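Local coordinates for response regulator ChrA (Corynebacterium diphtheriae, PDB 4YN8), which serves as the response regulator of a haem-sensing two-component system and probably binds DNA to regulate transcription, at residues L10-P15 and V52-M57; F28-V33 and A109-V114. The protein carries 1 engineered substitution. All coordinates share one frame; numbering follows the deposited sequence. Where two conformers were deposited one is given.

Running from the N terminus, strand 6-11 ends in the 10-15 segment, the chain climbs helix 15-26, and a turn at 28-31 leads it into strand 31-37. Contact 1 closes when strand 50-53 comes back alongside strand 6-11, bringing 52-57 against 10-15 at the magnesium site. Contact 2 closes later and wider, as helix 107-119 lays 109-114 against 28-33. Their segments alternate along the chain, so the two closures cross rather than nest. Both reach the same parallel sheet, in which strand 6-11 lies between 31-37 and 50-53; the contact centres are about 17 Å apart, and Leu-10 packs on Val-33 between them.

Contact 1 of 2, residues L10-P15 and V52-M57; sequences LIDDHP and VTDIQM. With MG (magnesium ion), chain F; SO4 (sulfate ion), chain B.
Strands 6-11 and 50-53 run parallel here, and their C-terminal ends open into the magnesium site of the receiver domain. Two backbone bonds set the register: Ile-11 N gives to Val-52 O at 2.8 Å, almost along the C=O axis, and Asp-54 N gives a nearly straight bond (172°) to Ile-11 O. On the face holding Leu-10 and Val-52, CD1 of the leucine meets CG1 of the valine obliquely. On the other, Ile-11 CG2, anti to its backbone N, presses against Met-57 SD at 3.5 Å; the methionine chain crosses it at about a right angle and bends at chi3. Next along the chain, Asp-12 and Asp-54 both hold CG anti to the backbone N, and their carboxylates lie stacked, planes 28° apart, each giving OD1 to the magnesium. Asp-12 OD1 binds the metal at 2.1 Å and also takes the N-H of His-14 in an Asx turn, reached from above the carboxylate plane. His-14, with CG beside its own N (chi1 -52°), delivers ND1 to the magnesium at 2.4 Å. Three waters complete six ligands. A sulfate, probably from the crystallisation liquor, takes N-H bonds from Ile-55 and Gln-56. Two acidic groups this close would repel; the magnesium, with Lys-103 bonding Asp-54 OD1, probably offsets that charge and keeps both carboxylates ionised.

Contact 2 of 2, residues F28-V33 and A109-V114; sequences FDDITV and ALHDAV. With MG (magnesium ion), chain I.
The turn that feeds strand 31-37, at one edge of the receiver-domain sheet, meets helix 107-119 chiefly through His-111. His-111 points its side chain at the turn, CG anti to the backbone N (chi1 166°), and works with both its ring and its CB. The CB stands over the centre of the Phe-28 ring, 3.6 Å from the centroid, a CH-pi contact squarely on the face; the imidazole itself lies oblique to the phenyl. NE2 donates to the syn lone pair of Asp-30 OD2 at 2.8 Å, with the carboxylate nearly coplanar with the ring. Asp-30 gets there by taking the crowded position between N and carbonyl carbon (chi1 57°). In the CheY-like receiver fold this helix packs on the sheet, and about one helical turn on from the histidine Ile-31 CD1 meets Val-114 CG1 tip to tip at 3.9 Å, beside Val-8 of strand 6-11. The same type I turn, Phe-28 to Ile-31, lends two of its carbonyls, Phe-28 O and Ile-31 O, to a second magnesium, which Asp-26 O and two waters also bind. On the helix, ND1 of His-111 donates to the anti lone pair of Asp-112 OD1 at 2.8 Å, so carboxylates at two ring edges fix the imidazole's rotation and probably favour its protonated form.

Contact 1 of 2, residues L10-P15 and V52-M57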
ATOM      1  N   LEU A  10     -12.259  15.966  -7.968  1.00  7.93           N
ATOM      2  CA  LEU A  10     -11.368  14.953  -8.538  1.00  8.29           C
ATOM      3  C   LEU A  10      -9.950  15.389  -8.295  1.00  8.35           C
ATOM      4  O   LEU A  10      -9.567  16.483  -8.710  1.00  8.77           O
ATOM      5  CB  LEU A  10     -11.611  14.874 -10.040  1.00  8.79           C
ATOM      6  CG  LEU A  10     -10.656  13.980 -10.834  1.00  9.14           C
ATOM      7  CD1 LEU A  10     -10.844  12.559 -10.361  1.00  9.56           C
ATOM      8  CD2 LEU A  10     -11.005  14.117 -12.294  1.00  9.94           C
ATOM      9  N   ILE A  11      -9.161  14.525  -7.676  1.00  8.83           N
ATOM     10  CA  ILE A  11      -7.818  14.862  -7.195  1.00  8.44           C
ATOM     11  C   ILE A  11      -6.830  13.850  -7.760  1.00  9.35           C
ATOM     12  O   ILE A  11      -7.031  12.632  -7.617  1.00  9.44           O
ATOM     13  CB  ILE A  11      -7.788  14.827  -5.681  1.00  8.92           C
ATOM     14  CG1 ILE A  11      -8.894  15.736  -5.141  1.00  9.76           C
ATOM     15  CG2 ILE A  11      -6.421  15.286  -5.153  1.00  8.96           C
ATOM     16  CD1 ILE A  11      -8.841  15.955  -3.646  1.00 10.72           C
ATOM     17  N   ASP A  12      -5.800  14.354  -8.433  1.00  8.77           N
ATOM     18  CA  ASP A  12      -4.751  13.507  -9.010  1.00 10.31           C
ATOM     19  C   ASP A  12      -3.614  14.436  -9.370  1.00  9.56           C
ATOM     20  O   ASP A  12      -3.852  15.488  -9.972  1.00 10.03           O
ATOM     21  CB  ASP A  12      -5.292  12.813 -10.280  1.00 11.66           C
ATOM     22  CG  ASP A  12      -4.349  11.779 -10.862  1.00 13.95           C
ATOM     23  OD1 ASP A  12      -3.095  11.878 -10.782  1.00 13.07           O
ATOM     24  OD2 ASP A  12      -4.929  10.823 -11.428  1.00 19.76           O
ATOM     25  N   ASP A  13      -2.397  14.012  -9.072  1.00 10.22           N
ATOM     26  CA  ASP A  13      -1.220  14.849  -9.348  0.50 11.11           C
ATOM     27  C   ASP A  13      -0.797  14.840 -10.801  1.00 11.87           C
ATOM     28  O   ASP A  13       0.101  15.637 -11.205  1.00 11.81           O
ATOM     29  CB  ASP A  13      -0.047  14.405  -8.507  0.50 11.41           C
ATOM     30  CG  ASP A  13       1.127  15.383  -8.579  0.50 13.18           C
ATOM     31  OD1 ASP A  13       0.894  16.605  -8.450  0.50 12.30           O
ATOM     32  OD2 ASP A  13       2.257  14.895  -8.754  0.50 14.59           O
ATOM     33  N   HIS A  14      -1.380  13.944 -11.575  1.00 12.45           N
ATOM     34  CA  HIS A  14      -1.036  13.743 -12.992  1.00 12.89           C
ATOM     35  C   HIS A  14      -2.094  14.221 -13.910  1.00 11.63           C
ATOM     36  O   HIS A  14      -3.074  13.532 -14.128  1.00 11.62           O
ATOM     37  CB  HIS A  14      -0.689  12.254 -13.202  1.00 14.48           C
ATOM     38  CG  HIS A  14       0.323  11.786 -12.236  1.00 15.94           C
ATOM     39  ND1 HIS A  14       0.006  11.112 -11.057  1.00 20.00           N
ATOM     40  CD2 HIS A  14       1.634  12.054 -12.177  1.00 16.68           C
ATOM     41  CE1 HIS A  14       1.115  10.957 -10.357  1.00 19.02           C
ATOM     42  NE2 HIS A  14       2.104  11.540 -11.010  1.00 17.98           N
ATOM     43  N   PRO A  15      -1.940  15.462 -14.452  1.00 11.85           N
ATOM     44  CA  PRO A  15      -3.078  16.097 -15.204  1.00 11.75           C
ATOM     45  C   PRO A  15      -3.494  15.327 -16.455  1.00 12.23           C
ATOM     46  O   PRO A  15      -4.660  15.333 -16.832  1.00 13.04           O
ATOM     47  CB  PRO A  15      -2.519  17.474 -15.573  1.00 12.85           C
ATOM     48  CG  PRO A  15      -1.062  17.311 -15.485  1.00 13.53           C
ATOM     49  CD  PRO A  15      -0.784  16.388 -14.347  1.00 12.28           C
ATOM     50  N   VAL A  52     -13.088  12.121  -5.239  1.00  7.44           N
ATOM     51  CA  VAL A  52     -12.494  11.012  -5.982  1.00  7.53           C
ATOM     52  C   VAL A  52     -11.006  11.307  -6.052  1.00  8.55           C
ATOM     53  O   VAL A  52     -10.591  12.307  -6.638  1.00  9.29           O
ATOM     54  CB  VAL A  52     -13.117  10.875  -7.378  1.00  7.84           C
ATOM     55  CG1 VAL A  52     -12.431   9.782  -8.191  1.00  8.29           C
ATOM     56  CG2 VAL A  52     -14.620  10.623  -7.268  1.00  8.20           C
ATOM     57  N   THR A  53     -10.182  10.431  -5.463  1.00  8.69           N
ATOM     58  CA  THR A  53      -8.753  10.733  -5.327  1.00  9.36           C
ATOM     59  C   THR A  53      -7.862   9.533  -5.654  1.00  9.80           C
ATOM     60  O   THR A  53      -8.287   8.437  -5.480  1.00 10.75           O
ATOM     61  CB  THR A  53      -8.397  11.228  -3.894  1.00  9.93           C
ATOM     62  OG1 THR A  53      -7.010  11.698  -3.858  1.00 11.20           O
ATOM     63  CG2 THR A  53      -8.553  10.194  -2.848  1.00 11.08           C
ATOM     64  N   ASP A  54      -6.717   9.887  -6.251  1.00 10.39           N
ATOM     65  CA  ASP A  54      -5.451   9.157  -6.388  0.52 12.13           C
ATOM     66  C   ASP A  54      -4.804   8.841  -5.044  1.00 11.47           C
ATOM     67  O   ASP A  54      -5.105   9.504  -4.043  1.00  9.89           O
ATOM     68  CB  ASP A  54      -4.525  10.281  -7.063  0.52 12.43           C
ATOM     69  CG  ASP A  54      -3.423   9.776  -7.816  0.52 15.21           C
ATOM     70  OD1 ASP A  54      -3.616   9.148  -8.915  0.52 19.88           O
ATOM     71  OD2 ASP A  54      -2.300  10.091  -7.392  0.52 15.60           O
ATOM     72  N   ILE A  55      -3.831   7.906  -5.002  1.00 10.76           N
ATOM     73  CA  ILE A  55      -3.027   7.715  -3.814  1.00 11.51           C
ATOM     74  C   ILE A  55      -1.738   8.566  -3.843  1.00 13.22           C
ATOM     75  O   ILE A  55      -1.518   9.401  -2.956  1.00 14.65           O
ATOM     76  CB  ILE A  55      -2.637   6.227  -3.604  1.00 11.50           C
ATOM     77  CG1 ILE A  55      -3.857   5.332  -3.627  1.00 12.17           C
ATOM     78  CG2 ILE A  55      -1.765   6.088  -2.380  1.00 11.88           C
ATOM     79  CD1 ILE A  55      -3.507   3.854  -3.608  1.00 13.06           C
ATOM     80  N   GLN A  56      -0.918   8.390  -4.875  1.00 14.66           N
ATOM     81  CA  GLN A  56       0.434   8.968  -4.978  0.50 15.37           C
ATOM     82  C   GLN A  56       0.445  10.426  -5.340  1.00 15.40           C
ATOM     83  O   GLN A  56       0.334  10.728  -6.484  1.00 14.66           O
ATOM     84  CB  GLN A  56       1.172   8.260  -6.129  0.50 16.28           C
ATOM     85  CG  GLN A  56       1.246   6.776  -5.971  0.50 17.01           C
ATOM     86  CD  GLN A  56       2.193   6.158  -6.976  0.50 16.88           C
ATOM     87  OE1 GLN A  56       1.777   5.576  -8.006  0.50 15.40           O
ATOM     88  NE2 GLN A  56       3.474   6.323  -6.702  0.50 17.23           N
ATOM     89  N   MET A  57       0.577  11.336  -4.370  1.00 15.28           N
ATOM     90  CA  MET A  57       0.645  12.771  -4.688  1.00 15.41           C
ATOM     91  C   MET A  57       1.595  13.424  -3.692  1.00 17.45           C
ATOM     92  O   MET A  57       1.576  13.088  -2.509  1.00 15.85           O
ATOM     93  CB  MET A  57      -0.721  13.454  -4.499  1.00 15.39           C
ATOM     94  CG  MET A  57      -1.793  12.801  -5.312  1.00 17.70           C
ATOM     95  SD  MET A  57      -3.460  13.471  -5.214  1.00 18.12           S
ATOM     96  CE  MET A  57      -3.848  13.084  -3.535  1.00 15.04           C
TER
HETATM   97 MG    MG F 204      -1.997  10.163 -10.169  1.00 18.98          MG
HETATM   98  S   SO4 B 200      -2.065   5.669  -7.748  0.89 25.27           S
HETATM   99  O1  SO4 B 200      -2.447   5.267  -9.114  0.89 23.34           O
HETATM  100  O2  SO4 B 200      -0.894   4.893  -7.334  0.89 34.22           O
HETATM  101  O3  SO4 B 200      -1.710   7.094  -7.535  0.89 27.99           O
HETATM  102  O4  SO4 B 200      -3.214   5.379  -6.778  0.89 27.38           O
HETATM  103  O   HOH W   1      -0.969   8.548  -9.607  1.00 17.47           O
HETATM  104  O   HOH W   2      -1.818  11.346  -8.329  0.50  5.31           O
HETATM  105  O   HOH W   3      -2.767   9.595 -11.991  1.00 18.37           O

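Contact 2 of 2, residues F28-V33 and A109-V114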
ATOM      1  N   PHE A  28     -21.356  11.111 -17.655  1.00 14.03           N
ATOM      2  CA  PHE A  28     -22.600  10.676 -17.055  1.00 14.79           C
ATOM      3  C   PHE A  28     -23.534  11.810 -16.703  1.00 16.75           C
ATOM      4  O   PHE A  28     -23.140  12.780 -16.092  1.00 15.72           O
ATOM      5  CB  PHE A  28     -22.361   9.778 -15.844  1.00 14.25           C
ATOM      6  CG  PHE A  28     -21.675   8.495 -16.212  1.00 14.87           C
ATOM      7  CD1 PHE A  28     -22.403   7.415 -16.704  1.00 16.11           C
ATOM      8  CD2 PHE A  28     -20.293   8.383 -16.115  1.00 15.77           C
ATOM      9  CE1 PHE A  28     -21.756   6.247 -17.106  1.00 16.35           C
ATOM     10  CE2 PHE A  28     -19.646   7.210 -16.499  1.00 16.13           C
ATOM     11  CZ  PHE A  28     -20.389   6.148 -16.988  1.00 16.87           C
ATOM     12  N   ASP A  29     -24.806  11.664 -17.054  1.00 19.34           N
ATOM     13  CA  ASP A  29     -25.811  12.714 -16.817  0.50 20.65           C
ATOM     14  C   ASP A  29     -26.022  13.073 -15.353  1.00 20.33           C
ATOM     15  O   ASP A  29     -26.584  14.132 -15.033  1.00 23.00           O
ATOM     16  CB  ASP A  29     -27.167  12.292 -17.408  0.50 22.96           C
ATOM     17  CG  ASP A  29     -27.137  12.181 -18.922  0.50 25.55           C
ATOM     18  OD1 ASP A  29     -26.375  12.932 -19.563  0.50 29.53           O
ATOM     19  OD2 ASP A  29     -27.886  11.342 -19.479  0.50 30.99           O
ATOM     20  N   ASP A  30     -25.595  12.196 -14.435  1.00 16.33           N
ATOM     21  CA  ASP A  30     -25.826  12.355 -13.016  1.00 14.62           C
ATOM     22  C   ASP A  30     -24.582  12.640 -12.179  1.00 12.60           C
ATOM     23  O   ASP A  30     -24.660  12.582 -10.957  1.00 12.26           O
ATOM     24  CB  ASP A  30     -26.581  11.163 -12.419  1.00 16.18           C
ATOM     25  CG  ASP A  30     -25.897   9.836 -12.643  1.00 18.66           C
ATOM     26  OD1 ASP A  30     -24.986   9.753 -13.519  1.00 17.06           O
ATOM     27  OD2 ASP A  30     -26.298   8.855 -11.960  1.00 20.69           O
ATOM     28  N   ILE A  31     -23.491  12.924 -12.871  1.00 12.15           N
ATOM     29  CA  ILE A  31     -22.231  13.290 -12.267  1.00 11.76           C
ATOM     30  C   ILE A  31     -21.651  14.526 -12.903  1.00 11.60           C
ATOM     31  O   ILE A  31     -21.506  14.626 -14.141  1.00 12.59           O
ATOM     32  CB  ILE A  31     -21.214  12.119 -12.344  1.00 11.52           C
ATOM     33  CG1 ILE A  31     -21.771  10.876 -11.649  1.00 12.15           C
ATOM     34  CG2 ILE A  31     -19.848  12.570 -11.743  1.00 12.32           C
ATOM     35  CD1 ILE A  31     -20.942   9.615 -11.830  1.00 13.10           C
ATOM     36  N   THR A  32     -21.176  15.423 -12.064  1.00 11.40           N
ATOM     37  CA  THR A  32     -20.514  16.625 -12.511  1.00 13.18           C
ATOM     38  C   THR A  32     -19.229  16.846 -11.705  1.00 11.51           C
ATOM     39  O   THR A  32     -19.287  16.903 -10.479  1.00 11.80           O
ATOM     40  CB  THR A  32     -21.384  17.885 -12.330  1.00 16.14           C
ATOM     41  OG1 THR A  32     -22.550  17.800 -13.144  1.00 23.16           O
ATOM     42  CG2 THR A  32     -20.633  19.094 -12.809  1.00 19.30           C
ATOM     43  N   VAL A  33     -18.110  17.027 -12.382  1.00 10.73           N
ATOM     44  CA  VAL A  33     -16.865  17.379 -11.696  1.00 10.41           C
ATOM     45  C   VAL A  33     -16.870  18.881 -11.482  1.00 10.08           C
ATOM     46  O   VAL A  33     -16.763  19.655 -12.462  1.00 11.12           O
ATOM     47  CB  VAL A  33     -15.659  16.929 -12.489  1.00 11.38           C
ATOM     48  CG1 VAL A  33     -14.336  17.350 -11.828  1.00 11.88           C
ATOM     49  CG2 VAL A  33     -15.753  15.409 -12.620  1.00 12.01           C
ATOM     50  N   ALA A 109     -18.787   0.991 -14.029  1.00 11.95           N
ATOM     51  CA  ALA A 109     -18.309   0.679 -12.659  1.00 12.33           C
ATOM     52  C   ALA A 109     -17.822   1.924 -11.936  1.00 10.76           C
ATOM     53  O   ALA A 109     -18.063   2.068 -10.725  1.00 11.27           O
ATOM     54  CB  ALA A 109     -17.223  -0.388 -12.670  1.00 12.70           C
ATOM     55  N   LEU A 110     -17.194   2.833 -12.649  1.00 11.32           N
ATOM     56  CA  LEU A 110     -16.810   4.110 -12.048  1.00 11.99           C
ATOM     57  C   LEU A 110     -18.074   4.907 -11.680  1.00 11.71           C
ATOM     58  O   LEU A 110     -18.166   5.423 -10.595  1.00 10.57           O
ATOM     59  CB  LEU A 110     -15.927   4.932 -12.972  1.00 12.21           C
ATOM     60  CG  LEU A 110     -15.549   6.301 -12.443  1.00 13.86           C
ATOM     61  CD1 LEU A 110     -14.871   6.197 -11.072  1.00 15.18           C
ATOM     62  CD2 LEU A 110     -14.606   6.933 -13.435  1.00 14.93           C
ATOM     63  N   HIS A 111     -19.058   4.961 -12.585  1.00 12.04           N
ATOM     64  CA  HIS A 111     -20.325   5.608 -12.280  1.00 11.85           C
ATOM     65  C   HIS A 111     -20.965   5.013 -11.054  1.00 11.20           C
ATOM     66  O   HIS A 111     -21.366   5.714 -10.124  1.00  9.97           O
ATOM     67  CB  HIS A 111     -21.287   5.496 -13.492  1.00 13.03           C
ATOM     68  CG  HIS A 111     -22.695   5.831 -13.148  1.00 14.93           C
ATOM     69  ND1 HIS A 111     -23.566   4.897 -12.605  1.00 16.32           N
ATOM     70  CD2 HIS A 111     -23.382   6.995 -13.210  1.00 14.96           C
ATOM     71  CE1 HIS A 111     -24.716   5.488 -12.324  1.00 16.48           C
ATOM     72  NE2 HIS A 111     -24.635   6.749 -12.713  1.00 16.01           N
ATOM     73  N   ASP A 112     -21.078   3.680 -11.021  1.00 11.30           N
ATOM     74  CA  ASP A 112     -21.710   3.033  -9.921  1.00 11.66           C
ATOM     75  C   ASP A 112     -20.971   3.241  -8.593  1.00 11.28           C
ATOM     76  O   ASP A 112     -21.632   3.343  -7.526  1.00 11.48           O
ATOM     77  CB  ASP A 112     -21.820   1.539 -10.204  1.00 12.42           C
ATOM     78  CG  ASP A 112     -22.847   1.235 -11.319  1.00 14.84           C
ATOM     79  OD1 ASP A 112     -23.496   2.176 -11.876  1.00 14.61           O
ATOM     80  OD2 ASP A 112     -22.971   0.018 -11.692  1.00 15.59           O
ATOM     81  N   ALA A 113     -19.639   3.264  -8.663  1.00 10.86           N
ATOM     82  CA  ALA A 113     -18.799   3.565  -7.467  1.00 10.73           C
ATOM     83  C   ALA A 113     -19.016   4.983  -6.933  1.00 10.47           C
ATOM     84  O   ALA A 113     -19.123   5.197  -5.721  1.00 10.12           O
ATOM     85  CB  ALA A 113     -17.333   3.324  -7.741  1.00 10.97           C
ATOM     86  N   VAL A 114     -19.150   5.943  -7.835  1.00 10.31           N
ATOM     87  CA  VAL A 114     -19.490   7.301  -7.396  1.00 10.11           C
ATOM     88  C   VAL A 114     -20.854   7.374  -6.740  1.00 11.06           C
ATOM     89  O   VAL A 114     -21.038   7.972  -5.648  1.00 10.40           O
ATOM     90  CB  VAL A 114     -19.355   8.310  -8.535  1.00  9.93           C
ATOM     91  CG1 VAL A 114     -19.863   9.670  -8.109  1.00 10.46           C
ATOM     92  CG2 VAL A 114     -17.884   8.397  -8.989  1.00  9.54           C
TER
HETATM   93 MG    MG I 207     -22.325  15.082 -16.262  1.00 20.35          MG
HETATM   94  O   HOH W   4     -24.155  16.012 -14.890  1.00 30.67           O
HETATM   95  O   HOH W   5     -23.554  15.616 -18.084  1.00 25.58           O